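Side-chain contacts in teicoplanin pseudoaglycone deacetylases Orf2 (Actinoplanes teichomyceticus, PDB 3DFF), which probably removes the acetyl group from the amino sugar of the teicoplanin pseudoaglycone, as a zinc-dependent deacetylase of the PIG-L family: residues A[67-71]-A[72-76]; A[142-146]-A[147-151]; A[184-188]-A[189-193]. All coordinates share one frame; numbering follows the deposited sequence. Where two conformers were deposited one is given.

Interaction 1 (A[67-71]-A[72-76])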
loop_
_atom_site.group_PDB
_atom_site.type_symbol
_atom_site.label_atom_id
_atom_site.label_comp_id
_atom_site.label_asym_id
_atom_site.label_seq_id
_atom_site.Cartn_x
_atom_site.Cartn_y
_atom_site.Cartn_z
ATOM N N PRO A 67 5.223 22.226 8.182
ATOM C CA PRO A 67 3.898 21.761 8.616
ATOM C C PRO A 67 2.790 21.985 7.581
ATOM O O PRO A 67 1.920 21.114 7.418
ATOM C CB PRO A 67 3.625 22.593 9.883
ATOM C CG PRO A 67 4.988 22.926 10.405
ATOM C CD PRO A 67 5.841 23.122 9.181
ATOM N N ASP A 68 2.812 23.121 6.884
ATOM C CA ASP A 68 1.722 23.459 5.971
ATOM C C ASP A 68 2.026 23.217 4.486
ATOM O O ASP A 68 1.262 23.649 3.614
ATOM C CB ASP A 68 1.254 24.905 6.189
ATOM C CG ASP A 68 0.406 25.068 7.443
ATOM O OD1 ASP A 68 -0.079 24.049 8.006
ATOM O OD2 ASP A 68 0.209 26.233 7.854
ATOM N N ASP A 69 3.125 22.515 4.205
ATOM C CA ASP A 69 3.491 22.164 2.827
ATOM C C ASP A 69 2.416 21.285 2.207
ATOM O O ASP A 69 1.666 20.594 2.923
ATOM C CB ASP A 69 4.831 21.412 2.785
ATOM C CG ASP A 69 6.045 22.336 2.782
ATOM O OD1 ASP A 69 5.878 23.563 2.611
ATOM O OD2 ASP A 69 7.176 21.824 2.956
ATOM N N ASP A 70 2.357 21.292 0.876
ATOM C CA ASP A 70 1.452 20.411 0.139
ATOM C C ASP A 70 2.113 19.040 0.054
ATOM O O ASP A 70 2.723 18.680 -0.960
ATOM C CB ASP A 70 1.144 21.017 -1.244
ATOM C CG ASP A 70 0.100 20.230 -2.030
ATOM O OD1 ASP A 70 -0.222 19.090 -1.661
ATOM O OD2 ASP A 70 -0.389 20.760 -3.060
ATOM N N ALA A 71 1.985 18.281 1.146
ATOM C CA ALA A 71 2.642 16.993 1.287
ATOM C C ALA A 71 2.199 16.000 0.240
ATOM O O ALA A 71 3.011 15.225 -0.252
ATOM C CB ALA A 71 2.420 16.434 2.685
ATOM N N VAL A 72 0.904 16.003 -0.075
ATOM C CA VAL A 72 0.389 15.068 -1.064
ATOM C C VAL A 72 1.075 15.311 -2.418
ATOM O O VAL A 72 1.454 14.350 -3.093
ATOM C CB VAL A 72 -1.145 15.161 -1.213
ATOM C CG1 VAL A 72 -1.631 14.260 -2.366
ATOM C CG2 VAL A 72 -1.829 14.781 0.100
ATOM N N LEU A 73 1.229 16.573 -2.821
ATOM C CA LEU A 73 1.943 16.877 -4.067
ATOM C C LEU A 73 3.373 16.332 -4.036
ATOM O O LEU A 73 3.795 15.667 -4.983
ATOM C CB LEU A 73 1.947 18.387 -4.382
ATOM C CG LEU A 73 2.579 18.793 -5.717
ATOM C CD1 LEU A 73 1.842 18.140 -6.895
ATOM C CD2 LEU A 73 2.583 20.298 -5.842
ATOM N N TYR A 74 4.103 16.595 -2.949
ATOM C CA TYR A 74 5.474 16.091 -2.799
ATOM C C TYR A 74 5.489 14.574 -2.943
ATOM O O TYR A 74 6.315 14.025 -3.673
ATOM C CB TYR A 74 6.086 16.477 -1.448
ATOM C CG TYR A 74 6.728 17.849 -1.399
ATOM C CD1 TYR A 74 5.967 18.979 -1.111
ATOM C CD2 TYR A 74 8.096 18.013 -1.611
ATOM C CE1 TYR A 74 6.531 20.252 -1.064
ATOM C CE2 TYR A 74 8.684 19.299 -1.558
ATOM C CZ TYR A 74 7.884 20.406 -1.285
ATOM O OH TYR A 74 8.433 21.670 -1.231
ATOM N N ARG A 75 4.558 13.897 -2.274
ATOM C CA ARG A 75 4.526 12.441 -2.274
ATOM C C ARG A 75 4.099 11.863 -3.615
ATOM O O ARG A 75 4.568 10.795 -4.041
ATOM C CB ARG A 75 3.632 11.933 -1.130
ATOM C CG ARG A 75 4.224 12.215 0.242
ATOM C CD ARG A 75 3.475 11.446 1.323
ATOM N NE ARG A 75 3.694 10.007 1.212
ATOM C CZ ARG A 75 3.060 9.099 1.955
ATOM N NH1 ARG A 75 2.152 9.487 2.837
ATOM N NH2 ARG A 75 3.313 7.807 1.800
ATOM N N ARG A 76 3.207 12.576 -4.304
ATOM C CA ARG A 76 2.803 12.150 -5.625
ATOM C C ARG A 76 3.995 12.215 -6.563
ATOM O O ARG A 76 4.168 11.307 -7.377
ATOM C CB ARG A 76 1.701 13.045 -6.184
ATOM C CG ARG A 76 0.318 12.644 -5.717
ATOM C CD ARG A 76 -0.708 13.570 -6.370
ATOM N NE ARG A 76 -2.069 13.219 -5.980
ATOM C CZ ARG A 76 -3.150 13.555 -6.681
ATOM N NH1 ARG A 76 -3.013 14.207 -7.831
ATOM N NH2 ARG A 76 -4.353 13.214 -6.260
HETATM O O HOH W 1 -1.151 18.019 0.723
#
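The carboxylate of Asp-70 reaches over the backbone N-H of Leu-73 and caps the start of helix 71-85. Asp-70 occupies the N-cap position, and its OD1 accepts from Leu-73 N at 3.1 Å with an N-H...O angle of 162°. The donor comes from above the carboxylate, 59° out of its plane. Placing CG anti to the backbone N (chi1 -174°) is what swings the acid over the first turn. OD1 has a second partner, a water molecule that donates to it and accepts from Val-72 N at 3.0 Å, so the side chain holds the amide of Leu-73 directly and that of Val-72, one residue earlier, through the water. The positive end of the helix dipole would be expected to stabilise the negative charge here.

Two backbone bonds of the regular i to i+4 kind carry the turn onward. Tyr-74 N gives to Asp-70 O at 3.2 Å, and Arg-75 N to Ala-71 O at 2.9 Å.

Among the van der Waals contacts, CB of Leu-73 lies over the same face of the carboxylate that its own N-H meets, 3.5 Å from Asp-70 CG. Asp-70 O lies at the edge of the Tyr-74 ring, in its plane, 3.3 Å from Tyr-74 CD1. Arg-75 CG rests against Ala-71 O at 3.3 Å, while its guanidinium group leaves the turn to bond the carbonyl of Leu-17 and make a cation-pi contact with Trp-63.

This is a classic side-chain N-cap, joining the loop after helix 54-62 to helix 71-85. Ala-71 packs on His-60 of helix 54-62, Val-72 on the loop residue Tyr-100, and Arg-75 extends toward the zinc ligand His-16, just after strand 9-14.

Interaction 2 (A[142-146]-A[147-151]); sequences SIIDE and FDPTL
Ile-143 O takes the shortest polar bond of this turn, from Phe-147 N at 2.7 Å. It is a regular i to i+4 bond of the last turn of helix 126-147. The following one, Asp-148 N to Ile-144 O, is also short at 2.8 Å but more bent, with an N-H...O angle of 139°. The bend coincides with the helix ending: Asp-148 is the first residue to leave helical geometry, and does so with a positive phi of 55°.

Past Asp-148, Pro-149 packs against the last turn. Its CD lies 3.5 Å from Ile-144 O, beside the carbonyl that Asp-148 already uses, and 3.9 Å from Ile-144 CG2. The ring also brings CG to Ile-144 CG1 at 4.1 Å, so the proline meets both branches of the isoleucine, the two side chains crossing at about a right angle. Phe-147 touches the turn through CB, 3.3 Å from Ile-143 O; its CG is anti to the backbone N (chi1 179°), which carries the ring away from the helix. Glu-146 and Asp-145 send their acids elsewhere, in salt bridges to Arg-91 and Lys-178.

The contact is a helix C-terminus turning into the loop that leads to strand 151-155. Phe-147 lies on Asn-37 and Leu-39 of strand 37-42, Ile-143 and Pro-149 cover Leu-11 of strand 9-14, and Ile-144 shares Val-180 with Pro-149, seating the end of helix 126-147 on the central sheet.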
loop_
_atom_site.group_PDB
_atom_site.type_symbol
_atom_site.label_atom_id
_atom_site.label_comp_id
_atom_site.label_asym_id
_atom_site.label_seq_id
_atom_site.Cartn_x
_atom_site.Cartn_y
_atom_site.Cartn_z
ATOM N N SER A 142 -14.564 0.936 -11.471
ATOM C CA SER A 142 -14.433 1.815 -12.633
ATOM C C SER A 142 -13.096 1.603 -13.327
ATOM O O SER A 142 -13.043 1.487 -14.549
ATOM C CB SER A 142 -14.615 3.278 -12.226
ATOM O OG SER A 142 -15.920 3.465 -11.716
ATOM N N ILE A 143 -12.020 1.506 -12.542
ATOM C CA ILE A 143 -10.689 1.314 -13.085
ATOM C C ILE A 143 -10.545 -0.074 -13.727
ATOM O O ILE A 143 -9.912 -0.206 -14.772
ATOM C CB ILE A 143 -9.600 1.579 -12.011
ATOM C CG1 ILE A 143 -9.599 3.060 -11.635
ATOM C CG2 ILE A 143 -8.223 1.168 -12.497
ATOM C CD1 ILE A 143 -9.004 3.331 -10.265
ATOM N N ILE A 144 -11.147 -1.087 -13.117
ATOM C CA ILE A 144 -11.174 -2.423 -13.712
ATOM C C ILE A 144 -11.853 -2.375 -15.090
ATOM O O ILE A 144 -11.357 -2.971 -16.034
ATOM C CB ILE A 144 -11.849 -3.464 -12.795
ATOM C CG1 ILE A 144 -10.937 -3.815 -11.616
ATOM C CG2 ILE A 144 -12.180 -4.753 -13.549
ATOM C CD1 ILE A 144 -11.650 -4.537 -10.497
ATOM N N ASP A 145 -12.968 -1.657 -15.200
ATOM C CA ASP A 145 -13.659 -1.533 -16.499
ATOM C C ASP A 145 -12.780 -0.839 -17.544
ATOM O O ASP A 145 -12.743 -1.230 -18.723
ATOM C CB ASP A 145 -14.990 -0.796 -16.333
ATOM C CG ASP A 145 -16.054 -1.642 -15.660
ATOM O OD1 ASP A 145 -15.945 -2.886 -15.694
ATOM O OD2 ASP A 145 -17.017 -1.064 -15.102
ATOM N N GLU A 146 -12.074 0.192 -17.105
ATOM C CA GLU A 146 -11.256 1.021 -17.969
ATOM C C GLU A 146 -9.954 0.328 -18.376
ATOM O O GLU A 146 -9.555 0.369 -19.543
ATOM C CB GLU A 146 -10.964 2.339 -17.250
ATOM C CG GLU A 146 -10.255 3.393 -18.071
ATOM C CD GLU A 146 -10.035 4.665 -17.268
ATOM O OE1 GLU A 146 -10.871 4.957 -16.385
ATOM O OE2 GLU A 146 -9.028 5.358 -17.511
ATOM N N PHE A 147 -9.297 -0.324 -17.417
ATOM C CA PHE A 147 -7.985 -0.920 -17.655
ATOM C C PHE A 147 -8.042 -2.401 -18.045
ATOM O O PHE A 147 -7.133 -2.902 -18.710
ATOM C CB PHE A 147 -7.100 -0.713 -16.422
ATOM C CG PHE A 147 -5.725 -1.298 -16.540
ATOM C CD1 PHE A 147 -4.783 -0.746 -17.405
ATOM C CD2 PHE A 147 -5.351 -2.376 -15.736
ATOM C CE1 PHE A 147 -3.502 -1.281 -17.493
ATOM C CE2 PHE A 147 -4.073 -2.925 -15.823
ATOM C CZ PHE A 147 -3.148 -2.381 -16.699
ATOM N N ASP A 148 -9.108 -3.079 -17.626
ATOM C CA ASP A 148 -9.354 -4.496 -17.928
ATOM C C ASP A 148 -8.202 -5.392 -17.501
ATOM O O ASP A 148 -7.611 -6.072 -18.325
ATOM C CB ASP A 148 -9.678 -4.697 -19.420
ATOM C CG ASP A 148 -10.265 -6.083 -19.718
ATOM O OD1 ASP A 148 -10.816 -6.735 -18.803
ATOM O OD2 ASP A 148 -10.180 -6.515 -20.889
ATOM N N PRO A 149 -7.890 -5.425 -16.194
ATOM C CA PRO A 149 -6.712 -6.189 -15.795
ATOM C C PRO A 149 -6.956 -7.701 -15.904
ATOM O O PRO A 149 -8.089 -8.146 -15.805
ATOM C CB PRO A 149 -6.566 -5.822 -14.318
ATOM C CG PRO A 149 -7.986 -5.613 -13.877
ATOM C CD PRO A 149 -8.589 -4.848 -15.029
ATOM N N THR A 150 -5.892 -8.468 -16.118
ATOM C CA THR A 150 -5.973 -9.918 -16.013
ATOM C C THR A 150 -5.628 -10.390 -14.610
ATOM O O THR A 150 -5.991 -11.505 -14.221
ATOM C CB THR A 150 -5.045 -10.623 -17.017
ATOM O OG1 THR A 150 -3.735 -10.066 -16.927
ATOM C CG2 THR A 150 -5.574 -10.463 -18.438
ATOM N N LEU A 151 -4.954 -9.517 -13.852
ATOM C CA LEU A 151 -4.541 -9.806 -12.477
ATOM C C LEU A 151 -4.547 -8.514 -11.676
ATOM O O LEU A 151 -4.059 -7.492 -12.154
ATOM C CB LEU A 151 -3.127 -10.387 -12.425
ATOM C CG LEU A 151 -2.568 -10.755 -11.030
ATOM C CD1 LEU A 151 -3.449 -11.766 -10.343
ATOM C CD2 LEU A 151 -1.136 -11.262 -11.077
#

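Interaction 3 (A[184-188]-A[189-193])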
loop_
_atom_site.group_PDB
_atom_site.type_symbol
_atom_site.label_atom_id
_atom_site.label_comp_id
_atom_site.label_asym_id
_atom_site.label_seq_id
_atom_site.Cartn_x
_atom_site.Cartn_y
_atom_site.Cartn_z
ATOM N N LEU A 184 -2.714 -10.909 -2.749
ATOM C CA LEU A 184 -2.280 -9.908 -1.771
ATOM C C LEU A 184 -0.785 -10.026 -1.572
ATOM O O LEU A 184 -0.269 -11.138 -1.478
ATOM C CB LEU A 184 -2.968 -10.131 -0.434
ATOM C CG LEU A 184 -4.491 -10.278 -0.464
ATOM C CD1 LEU A 184 -5.043 -10.409 0.942
ATOM C CD2 LEU A 184 -5.153 -9.114 -1.201
ATOM N N TRP A 185 -0.098 -8.899 -1.456
ATOM C CA TRP A 185 1.327 -8.945 -1.137
ATOM C C TRP A 185 1.527 -8.832 0.356
ATOM O O TRP A 185 0.659 -8.349 1.093
ATOM C CB TRP A 185 2.119 -7.851 -1.868
ATOM C CG TRP A 185 1.714 -6.441 -1.533
ATOM C CD1 TRP A 185 1.741 -5.833 -0.297
ATOM C CD2 TRP A 185 1.233 -5.455 -2.450
ATOM N NE1 TRP A 185 1.292 -4.524 -0.397
ATOM C CE2 TRP A 185 0.967 -4.277 -1.708
ATOM C CE3 TRP A 185 0.979 -5.456 -3.825
ATOM C CZ2 TRP A 185 0.489 -3.096 -2.321
ATOM C CZ3 TRP A 185 0.476 -4.279 -4.426
ATOM C CH2 TRP A 185 0.258 -3.129 -3.670
ATOM N N GLU A 186 2.700 -9.266 0.807
ATOM C CA GLU A 186 3.061 -9.132 2.206
ATOM C C GLU A 186 3.492 -7.690 2.454
ATOM O O GLU A 186 4.475 -7.231 1.852
ATOM C CB GLU A 186 4.200 -10.116 2.502
ATOM C CG GLU A 186 4.567 -10.164 3.948
ATOM C CD GLU A 186 5.757 -11.072 4.216
ATOM O OE1 GLU A 186 6.711 -11.089 3.403
ATOM O OE2 GLU A 186 5.730 -11.771 5.253
ATOM N N ASP A 187 2.757 -6.960 3.306
ATOM C CA ASP A 187 3.065 -5.534 3.516
ATOM C C ASP A 187 4.468 -5.392 4.086
ATOM O O ASP A 187 4.751 -5.958 5.136
ATOM C CB ASP A 187 2.075 -4.849 4.478
ATOM C CG ASP A 187 0.630 -5.081 4.107
ATOM O OD1 ASP A 187 -0.066 -4.061 3.866
ATOM O OD2 ASP A 187 0.182 -6.250 4.071
ATOM N N LEU A 188 5.319 -4.646 3.390
ATOM C CA LEU A 188 6.659 -4.311 3.898
ATOM C C LEU A 188 6.814 -2.816 4.145
ATOM O O LEU A 188 6.264 -1.999 3.398
ATOM C CB LEU A 188 7.743 -4.793 2.924
ATOM C CG LEU A 188 7.738 -6.294 2.623
ATOM C CD1 LEU A 188 8.752 -6.612 1.555
ATOM C CD2 LEU A 188 8.067 -7.090 3.887
ATOM N N PRO A 189 7.581 -2.438 5.179
ATOM C CA PRO A 189 8.334 -3.337 6.071
ATOM C C PRO A 189 7.532 -3.919 7.239
ATOM O O PRO A 189 8.100 -4.636 8.056
ATOM C CB PRO A 189 9.434 -2.414 6.602
ATOM C CG PRO A 189 8.747 -1.084 6.709
ATOM C CD PRO A 189 7.806 -1.024 5.514
ATOM N N TYR A 190 6.225 -3.661 7.287
ATOM C CA TYR A 190 5.338 -4.076 8.394
ATOM C C TYR A 190 5.536 -5.520 8.819
ATOM O O TYR A 190 5.508 -5.852 10.002
ATOM C CB TYR A 190 3.874 -3.975 7.976
ATOM C CG TYR A 190 3.263 -2.602 7.959
ATOM C CD1 TYR A 190 2.832 -1.995 9.139
ATOM C CD2 TYR A 190 3.056 -1.930 6.750
ATOM C CE1 TYR A 190 2.229 -0.740 9.120
ATOM C CE2 TYR A 190 2.448 -0.674 6.719
ATOM C CZ TYR A 190 2.035 -0.094 7.905
ATOM O OH TYR A 190 1.434 1.139 7.877
ATOM N N ALA A 191 5.700 -6.392 7.833
ATOM C CA ALA A 191 5.744 -7.834 8.097
ATOM C C ALA A 191 6.986 -8.239 8.890
ATOM O O ALA A 191 7.053 -9.351 9.424
ATOM C CB ALA A 191 5.658 -8.606 6.812
ATOM N N VAL A 192 7.970 -7.354 8.951
ATOM C CA VAL A 192 9.198 -7.635 9.706
ATOM C C VAL A 192 8.888 -7.554 11.209
ATOM O O VAL A 192 9.579 -8.168 12.037
ATOM C CB VAL A 192 10.363 -6.676 9.274
ATOM C CG1 VAL A 192 11.622 -6.857 10.145
ATOM C CG2 VAL A 192 10.719 -6.900 7.813
ATOM N N PHE A 193 7.825 -6.832 11.551
ATOM C CA PHE A 193 7.452 -6.591 12.951
ATOM C C PHE A 193 6.116 -7.173 13.390
ATOM O O PHE A 193 5.718 -6.962 14.538
ATOM C CB PHE A 193 7.391 -5.092 13.254
ATOM C CG PHE A 193 8.543 -4.326 12.747
ATOM C CD1 PHE A 193 9.754 -4.321 13.442
ATOM C CD2 PHE A 193 8.431 -3.590 11.580
ATOM C CE1 PHE A 193 10.844 -3.600 12.967
ATOM C CE2 PHE A 193 9.509 -2.868 11.097
ATOM C CZ PHE A 193 10.724 -2.870 11.793
#
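Glu-186 lays its side chain along the methyl group of Ala-191, with CG 3.4 Å from Ala-191 CB and both CD and OE2 alongside it. Its chain is extended, CG standing anti to the backbone N (chi1 -174°), and this carries the carboxylate past the methyl to His-250, whose NE2 is hydrogen-bonded to OE1. Both residues are zinc ligands seen in a crystal structure of this protein, though no metal is bound at that site in this chain.

The same methyl is approached by Leu-188, whose CD2 branch comes to 4.1 Å from Ala-191 CB. Leu-188 CD2 and the Glu-186 stem thus both touch this methyl, and the backbone fixes it there: Ala-191 N donates to Asp-187 O at 2.9 Å. This i to i+4 bond closes a turn that includes the cis peptide between Leu-188 and Pro-189.

Tyr-190 packs on Asp-187. Two conformers of the tyrosine exist, and in the one described here its CD2 is 3.8 Å from Asp-187 CB, in an oblique approach, and its CB lies 3.6 Å from Asp-187 O. The Asp-187 carboxylate points elsewhere, to ND1 of the zinc ligand His-164 through OD1, with a weak bond from Ile-158 N to OD2. Asp-187 is thus a second-shell residue that orients a first-shell histidine. In this same conformer Tyr-190 appears to meet the ring of that histidine edge-to-face, with its side chain about 4 Å from the bound zinc.

The turn follows strand 182-185, which runs between strands 151-155 and 263-269 of the mixed sheet. Leu-188 and Pro-189 lean on helix 243-254, at Leu-247 and Leu-243, and Asp-187 rests on Cys-155 of strand 151-155.

The three contacts follow one another along the chain without touching. Interactions 1 and 3 have centres about 25 Å apart, on opposite sides of the chain's centre, yet both reach the zinc site of His-16, Asp-19 and His-164. Measured side chain to side chain, Arg-75 of interaction 1 comes within about 4 Å of His-16, and Asp-187 of interaction 3 lies about 3 Å from His-164. Interaction 2 has its nearest atoms about 12 Å from those of interaction 1 and about 8 Å from those of interaction 3. It terminates a helix against the sheet whose strand 182-185 leads into interaction 3.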